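Local coordinates for protein Bd3459 (Bdellovibrio bacteriovorus, PDB 5CEC) that is a predatory endopeptidase of the D-Ala-D-Ala carboxypeptidase family, probably a serine enzyme, bound here by the immunity protein Bd3460, at residues 39-44 with 403-408; 352-357 with 378-383; 369-374 with 407-412. The protein carries 1 engineered substitution. All coordinates share one frame; numbering follows the deposited sequence.

Interaction 1 (39-44 with 403-408)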
# COMPACT_ATOMS: atom_id res chain seq x y z
N VAL A 39 -11.20 -10.06 16.99
CA VAL A 39 -11.67 -9.54 15.72
C VAL A 39 -13.18 -9.62 15.66
O VAL A 39 -13.76 -10.67 15.94
CB VAL A 39 -11.04 -10.34 14.57
CG1 VAL A 39 -11.61 -9.94 13.22
CG2 VAL A 39 -9.52 -10.17 14.65
N TYR A 40 -13.81 -8.49 15.31
CA TYR A 40 -15.23 -8.48 14.95
C TYR A 40 -15.51 -7.30 14.06
O TYR A 40 -14.71 -6.39 13.98
CB TYR A 40 -16.19 -8.48 16.14
CG TYR A 40 -15.85 -7.51 17.21
CD1 TYR A 40 -16.17 -6.12 17.10
CD2 TYR A 40 -15.21 -7.94 18.34
CE1 TYR A 40 -15.82 -5.24 18.14
CE2 TYR A 40 -14.87 -7.07 19.34
CZ TYR A 40 -15.16 -5.74 19.25
OH TYR A 40 -14.78 -4.91 20.27
N LEU A 41 -16.65 -7.35 13.38
CA LEU A 41 -17.07 -6.30 12.49
C LEU A 41 -17.50 -5.06 13.27
O LEU A 41 -18.26 -5.14 14.21
CB LEU A 41 -18.22 -6.79 11.63
CG LEU A 41 -18.72 -5.83 10.56
CD1 LEU A 41 -17.67 -5.49 9.49
CD2 LEU A 41 -19.97 -6.42 9.93
N ASN A 42 -17.01 -3.89 12.84
CA ASN A 42 -17.58 -2.62 13.28
C ASN A 42 -18.76 -2.28 12.38
O ASN A 42 -19.88 -2.14 12.85
CB ASN A 42 -16.54 -1.50 13.24
CG ASN A 42 -15.59 -1.54 14.41
OD1 ASN A 42 -15.95 -2.03 15.48
ND2 ASN A 42 -14.35 -1.04 14.21
N SER A 43 -18.51 -2.17 11.07
CA SER A 43 -19.59 -1.96 10.11
C SER A 43 -19.19 -2.33 8.70
O SER A 43 -18.05 -2.14 8.32
CB SER A 43 -20.05 -0.49 10.13
OG SER A 43 -21.19 -0.27 9.33
N MET A 44 -20.17 -2.80 7.92
CA MET A 44 -20.03 -2.97 6.48
C MET A 44 -21.22 -2.35 5.80
O MET A 44 -22.37 -2.51 6.23
CB MET A 44 -19.92 -4.45 6.08
CG MET A 44 -19.80 -4.68 4.59
SD MET A 44 -19.44 -6.40 4.19
CE MET A 44 -19.26 -6.30 2.42
N LYS A 403 -11.98 -10.26 3.25
CA LYS A 403 -11.99 -10.82 1.91
C LYS A 403 -13.21 -11.70 1.68
O LYS A 403 -13.86 -11.63 0.64
CB LYS A 403 -10.72 -11.65 1.68
CG LYS A 403 -9.47 -10.82 1.62
CD LYS A 403 -8.23 -11.67 1.42
CE LYS A 403 -6.96 -10.84 1.35
NZ LYS A 403 -5.76 -11.67 1.19
N ASN A 404 -13.54 -12.50 2.68
CA ASN A 404 -14.72 -13.38 2.57
C ASN A 404 -16.00 -12.59 2.51
O ASN A 404 -16.90 -12.97 1.76
CB ASN A 404 -14.73 -14.43 3.69
CG ASN A 404 -13.57 -15.45 3.56
OD1 ASN A 404 -12.88 -15.52 2.55
ND2 ASN A 404 -13.39 -16.24 4.56
N LYS A 405 -16.09 -11.50 3.26
CA LYS A 405 -17.31 -10.65 3.21
C LYS A 405 -17.46 -9.98 1.83
O LYS A 405 -18.57 -9.89 1.26
CB LYS A 405 -17.28 -9.58 4.31
CG LYS A 405 -17.52 -10.14 5.71
CD LYS A 405 -17.34 -9.07 6.76
CE LYS A 405 -17.39 -9.60 8.16
NZ LYS A 405 -18.73 -10.19 8.45
N VAL A 406 -16.34 -9.49 1.28
CA VAL A 406 -16.41 -8.89 -0.06
C VAL A 406 -16.73 -9.96 -1.10
O VAL A 406 -17.52 -9.73 -2.03
CB VAL A 406 -15.12 -8.12 -0.39
CG1 VAL A 406 -15.17 -7.56 -1.81
CG2 VAL A 406 -14.94 -7.02 0.64
N SER A 407 -16.16 -11.16 -0.94
CA SER A 407 -16.44 -12.25 -1.88
C SER A 407 -17.92 -12.62 -1.84
O SER A 407 -18.55 -12.87 -2.88
CB SER A 407 -15.57 -13.45 -1.56
OG SER A 407 -14.21 -13.12 -1.71
N GLN A 408 -18.50 -12.64 -0.64
CA GLN A 408 -19.93 -12.94 -0.48
C GLN A 408 -20.76 -11.89 -1.22
O GLN A 408 -21.74 -12.25 -1.90
CB GLN A 408 -20.30 -12.98 1.01
CG GLN A 408 -21.73 -13.41 1.31
CD GLN A 408 -22.03 -14.83 0.82
OE1 GLN A 408 -21.22 -15.74 0.95
NE2 GLN A 408 -23.20 -15.00 0.25
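The thioether of M44 overlaps the start of the K405 side chain, with SD of M44 3.8 Å from CB of K405. The methyl CE goes on to the helix backbone and lies 3.8 Å from the carbonyl O of K405. M44 gets this far because its chain is fully extended and leaves with CG anti to the backbone N (chi1 179°). The two side chains lie alongside each other and point opposite ways. The K405 chain runs out toward the strand and bends at its last torsion (chi4 -63°). NZ of K405 comes within 4.2 Å of CD2 of L41, a loose van der Waals approach. L41 and M44 are three residues apart, yet both have CB pointing to the helix. A classic beta bulge explains this: N42 and S43 both face L383 on strand 376-385. The contact joins the bulged N-terminal strand 40-48 to helix 394-411, which packs against the same sheet. D59 accepts hydrogen bonds from S43 OG, in the bulge, and from M44 N, just after it. N of V406 is 4.5 Å from CE of M44, and the V406 side chain touches F380. K403 makes a salt bridge with D107 of the Bd3460 chain.

Interaction 2 (352-357 with 378-383)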
# COMPACT_ATOMS: atom_id res chain seq x y z
N GLY A 352 -9.09 -9.35 -10.29
CA GLY A 352 -9.46 -8.71 -11.54
C GLY A 352 -10.77 -7.97 -11.56
O GLY A 352 -11.10 -7.35 -12.57
N SER A 353 -11.58 -8.11 -10.50
CA SER A 353 -12.91 -7.49 -10.44
C SER A 353 -12.99 -6.33 -9.46
O SER A 353 -13.93 -5.56 -9.50
CB SER A 353 -13.94 -8.52 -9.99
OG SER A 353 -13.73 -8.90 -8.64
N THR A 354 -12.03 -6.25 -8.54
CA THR A 354 -12.15 -5.43 -7.34
C THR A 354 -11.06 -4.38 -7.34
O THR A 354 -9.89 -4.69 -7.53
CB THR A 354 -12.08 -6.33 -6.12
OG1 THR A 354 -13.17 -7.24 -6.19
CG2 THR A 354 -12.18 -5.54 -4.83
N THR A 355 -11.47 -3.13 -7.11
CA THR A 355 -10.56 -1.98 -7.02
C THR A 355 -10.66 -1.54 -5.58
O THR A 355 -11.76 -1.19 -5.15
CB THR A 355 -10.96 -0.86 -7.98
OG1 THR A 355 -11.10 -1.39 -9.31
CG2 THR A 355 -9.98 0.24 -8.00
N ALA A 356 -9.58 -1.54 -4.82
CA ALA A 356 -9.73 -1.38 -3.36
C ALA A 356 -8.48 -0.83 -2.70
O ALA A 356 -7.35 -0.99 -3.21
CB ALA A 356 -10.11 -2.69 -2.71
N LYS A 357 -8.70 -0.21 -1.54
CA LYS A 357 -7.67 0.31 -0.68
C LYS A 357 -7.81 -0.39 0.68
O LYS A 357 -8.88 -0.48 1.23
CB LYS A 357 -7.85 1.83 -0.48
CG LYS A 357 -6.80 2.48 0.44
CD LYS A 357 -5.44 2.61 -0.24
CE LYS A 357 -4.32 2.84 0.76
NZ LYS A 357 -3.95 1.58 1.49
N ILE A 378 -20.38 -2.07 -7.79
CA ILE A 378 -20.92 -1.87 -6.45
C ILE A 378 -19.83 -1.29 -5.56
O ILE A 378 -18.73 -1.85 -5.45
CB ILE A 378 -21.44 -3.17 -5.84
CG1 ILE A 378 -22.43 -3.87 -6.77
CG2 ILE A 378 -22.08 -2.92 -4.48
CD1 ILE A 378 -22.79 -5.24 -6.31
N TYR A 379 -20.12 -0.17 -4.88
CA TYR A 379 -19.20 0.37 -3.87
C TYR A 379 -19.36 -0.37 -2.54
O TYR A 379 -20.46 -0.79 -2.17
CB TYR A 379 -19.51 1.86 -3.59
CG TYR A 379 -19.50 2.73 -4.83
CD1 TYR A 379 -18.38 2.77 -5.66
CD2 TYR A 379 -20.60 3.51 -5.19
CE1 TYR A 379 -18.36 3.55 -6.79
CE2 TYR A 379 -20.58 4.29 -6.32
CZ TYR A 379 -19.47 4.30 -7.13
OH TYR A 379 -19.46 5.07 -8.28
N PHE A 380 -18.26 -0.55 -1.83
CA PHE A 380 -18.32 -1.18 -0.52
C PHE A 380 -17.31 -0.58 0.43
O PHE A 380 -16.31 0.01 0.00
CB PHE A 380 -18.05 -2.70 -0.66
CG PHE A 380 -16.61 -3.04 -0.93
CD1 PHE A 380 -15.73 -3.20 0.12
CD2 PHE A 380 -16.12 -3.11 -2.23
CE1 PHE A 380 -14.39 -3.45 -0.13
CE2 PHE A 380 -14.79 -3.34 -2.47
CZ PHE A 380 -13.93 -3.51 -1.42
N ALA A 381 -17.57 -0.77 1.71
CA ALA A 381 -16.59 -0.50 2.76
C ALA A 381 -16.79 -1.46 3.90
O ALA A 381 -17.93 -1.75 4.29
CB ALA A 381 -16.63 0.93 3.24
N VAL A 382 -15.67 -2.00 4.39
CA VAL A 382 -15.69 -2.93 5.53
C VAL A 382 -14.75 -2.41 6.60
O VAL A 382 -13.56 -2.21 6.32
CB VAL A 382 -15.23 -4.37 5.13
CG1 VAL A 382 -15.48 -5.34 6.27
CG2 VAL A 382 -15.91 -4.84 3.86
N LEU A 383 -15.30 -2.18 7.79
CA LEU A 383 -14.56 -1.62 8.91
C LEU A 383 -14.55 -2.69 10.00
O LEU A 383 -15.58 -2.96 10.59
CB LEU A 383 -15.18 -0.32 9.41
CG LEU A 383 -15.42 0.74 8.33
CD1 LEU A 383 -16.11 1.95 8.96
CD2 LEU A 383 -14.16 1.16 7.64
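The central antiparallel sheet of the penicillin-binding protein and beta-lactamase fold provides this contact. Strands 354-361 and 376-385 are not neighbours in it. Strand 364-373 runs between them, and the side chain of F380 spans it. The ring enters from its own strand with CG between the backbone N and the carbonyl carbon (chi1 74°). That torsion lays the ring over the middle strand, with its CE2 packed near CA of G369. The far end of the ring then meets strand 354-361 at two points. CZ of F380 is 4.1 Å from CB of A356, and CE2 of F380 is 4.1 Å from CG2 of T354. Both methyl groups come in obliquely to the ring. The T354 side chain runs nearly perpendicular to that of F380, and T354 offers its methyl because CG2 is anti to the backbone N. V406 and L409 of helix 394-411 also touch the ring, and L367 packs on it from the middle strand. Next to A356 is K357, whose NZ forms a salt bridge with a sulfate ion and a weak hydrogen bond with S251. K357 begins a Lys-Thr-Gly sequence, consistent with the active-site KTG motif of the serine penicillin-recognising enzymes.

Interaction 3 (369-374 with 407-412)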
# COMPACT_ATOMS: atom_id res chain seq x y z
N GLY A 369 -13.77 0.16 -1.61
CA GLY A 369 -13.56 0.20 -3.05
C GLY A 369 -14.81 -0.16 -3.80
O GLY A 369 -15.95 0.09 -3.35
N SER A 370 -14.58 -0.71 -4.98
CA SER A 370 -15.65 -1.18 -5.83
C SER A 370 -15.41 -2.61 -6.24
O SER A 370 -14.27 -3.07 -6.42
CB SER A 370 -15.76 -0.30 -7.08
OG SER A 370 -14.64 -0.49 -7.94
N VAL A 371 -16.53 -3.32 -6.40
CA VAL A 371 -16.52 -4.63 -7.03
C VAL A 371 -17.31 -4.59 -8.33
O VAL A 371 -18.37 -3.96 -8.38
CB VAL A 371 -17.06 -5.75 -6.09
CG1 VAL A 371 -16.15 -5.96 -4.88
CG2 VAL A 371 -18.49 -5.52 -5.63
N SER A 372 -16.76 -5.22 -9.37
CA SER A 372 -17.38 -5.33 -10.67
C SER A 372 -18.00 -6.72 -10.70
O SER A 372 -17.30 -7.73 -10.56
CB SER A 372 -16.35 -5.16 -11.78
OG SER A 372 -16.95 -5.37 -13.04
N THR A 373 -19.31 -6.74 -10.80
CA THR A 373 -20.10 -7.98 -10.76
C THR A 373 -20.91 -8.16 -12.04
O THR A 373 -21.01 -7.23 -12.84
CB THR A 373 -21.02 -7.99 -9.52
OG1 THR A 373 -22.14 -7.12 -9.72
CG2 THR A 373 -20.27 -7.55 -8.25
N LYS A 374 -21.51 -9.34 -12.21
CA LYS A 374 -22.49 -9.57 -13.28
C LYS A 374 -23.58 -8.51 -13.26
O LYS A 374 -24.02 -8.08 -14.31
CB LYS A 374 -23.11 -10.96 -13.15
CG LYS A 374 -24.03 -11.37 -14.30
CD LYS A 374 -24.28 -12.88 -14.30
CE LYS A 374 -23.02 -13.66 -14.67
NZ LYS A 374 -23.30 -14.96 -15.35
N SER A 407 -16.16 -11.16 -0.94
CA SER A 407 -16.44 -12.25 -1.88
C SER A 407 -17.92 -12.62 -1.84
O SER A 407 -18.55 -12.87 -2.88
CB SER A 407 -15.57 -13.45 -1.56
OG SER A 407 -14.21 -13.12 -1.71
N GLN A 408 -18.50 -12.64 -0.64
CA GLN A 408 -19.93 -12.94 -0.48
C GLN A 408 -20.76 -11.89 -1.22
O GLN A 408 -21.74 -12.25 -1.90
CB GLN A 408 -20.30 -12.98 1.01
CG GLN A 408 -21.73 -13.41 1.31
CD GLN A 408 -22.03 -14.83 0.82
OE1 GLN A 408 -21.22 -15.74 0.95
NE2 GLN A 408 -23.20 -15.00 0.25
N LEU A 409 -20.39 -10.62 -1.07
CA LEU A 409 -21.09 -9.55 -1.79
C LEU A 409 -21.07 -9.76 -3.31
O LEU A 409 -22.09 -9.58 -4.01
CB LEU A 409 -20.52 -8.17 -1.40
CG LEU A 409 -21.10 -6.96 -2.13
CD1 LEU A 409 -22.59 -6.77 -1.82
CD2 LEU A 409 -20.33 -5.71 -1.74
N ILE A 410 -19.92 -10.17 -3.81
CA ILE A 410 -19.80 -10.48 -5.24
C ILE A 410 -20.69 -11.68 -5.64
O ILE A 410 -21.39 -11.61 -6.66
CB ILE A 410 -18.30 -10.73 -5.61
CG1 ILE A 410 -17.52 -9.43 -5.54
CG2 ILE A 410 -18.20 -11.33 -7.02
CD1 ILE A 410 -16.03 -9.62 -5.56
N ASN A 411 -20.66 -12.74 -4.83
CA ASN A 411 -21.47 -13.95 -5.04
C ASN A 411 -22.94 -13.58 -5.20
O ASN A 411 -23.64 -14.10 -6.08
CB ASN A 411 -21.41 -14.94 -3.82
CG ASN A 411 -20.10 -15.69 -3.68
OD1 ASN A 411 -19.27 -15.75 -4.59
ND2 ASN A 411 -19.92 -16.30 -2.47
N GLN A 412 -23.40 -12.67 -4.33
CA GLN A 412 -24.80 -12.28 -4.29
C GLN A 412 -25.21 -11.33 -5.40
O GLN A 412 -26.41 -11.04 -5.56
CB GLN A 412 -25.13 -11.68 -2.93
CG GLN A 412 -25.07 -12.74 -1.86
CD GLN A 412 -25.20 -12.19 -0.46
OE1 GLN A 412 -24.96 -11.01 -0.22
NE2 GLN A 412 -25.57 -13.04 0.47
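V371 and I410 make the closest contact. CG1 of V371 is 3.7 Å from CD1 of I410, and CB of V371 is also 3.7 Å from CG1 of I410. The two side chains cross obliquely, so the CG1-CD1 arm of I410 lies against the branch point of V371 as well as its methyl. I410 has CG1 beside the backbone N (chi1 -70°), and CD1 extends onward from there. The other methyl of V371, CG2, is 4.0 Å from CG1 of I410. CG2 of V371 also reaches L409, 4.3 Å from CD2 of L409. T373 closes the end of the patch. Its methyl CG2 is 4.2 Å from CA of I410, close to the helix backbone.

Strand alternation puts V371 and T373 on the helix side, while S372 points away and gives its OG to the O of K417. The hydroxyl of T373 is hydrogen-bonded to the O of G376, where the next strand begins, which fixes the rotation of this side chain. V371 also packs on I378 and F380 of one neighbouring strand and on T354 of the other, and T354 touches I410 too.

Strand 369-373 and helix 407-411 run in roughly the same direction. Their axes are 9.1 Å apart at closest approach, with a crossing angle of -33°. The polar side of the helix is turned away from the sheet and meets the Bd3460 chain. There N411 ND2 is hydrogen-bonded to the O of R173 of Bd3460, and Q408 NE2 to the O of A207 of Bd3460. A last helix laid on the central sheet is typical of the penicillin-binding protein and beta-lactamase fold; here its other side is covered by the ankyrin-repeat protein Bd3460.

In the fold
All three contacts belong to one sheet and the helix laid over it. Interactions 2 and 3 have centres about 8 Å apart; interaction 1 lies about 11 Å from interaction 2 and 13 Å from interaction 3. Interactions 1 and 3 use successive turns of helix 394-411 and meet where V406 CG1 is 3.6 Å from V371 CG1. Probable backbone hydrogen bonds tie the strands together: S43 O to L383 N is 2.8 Å between 1 and 2, and I378 O to V371 N is 2.8 Å between 2 and 3. Interaction 2 includes K357 of the probable active site, whereas the helix of 1 and 3 meets Bd3460.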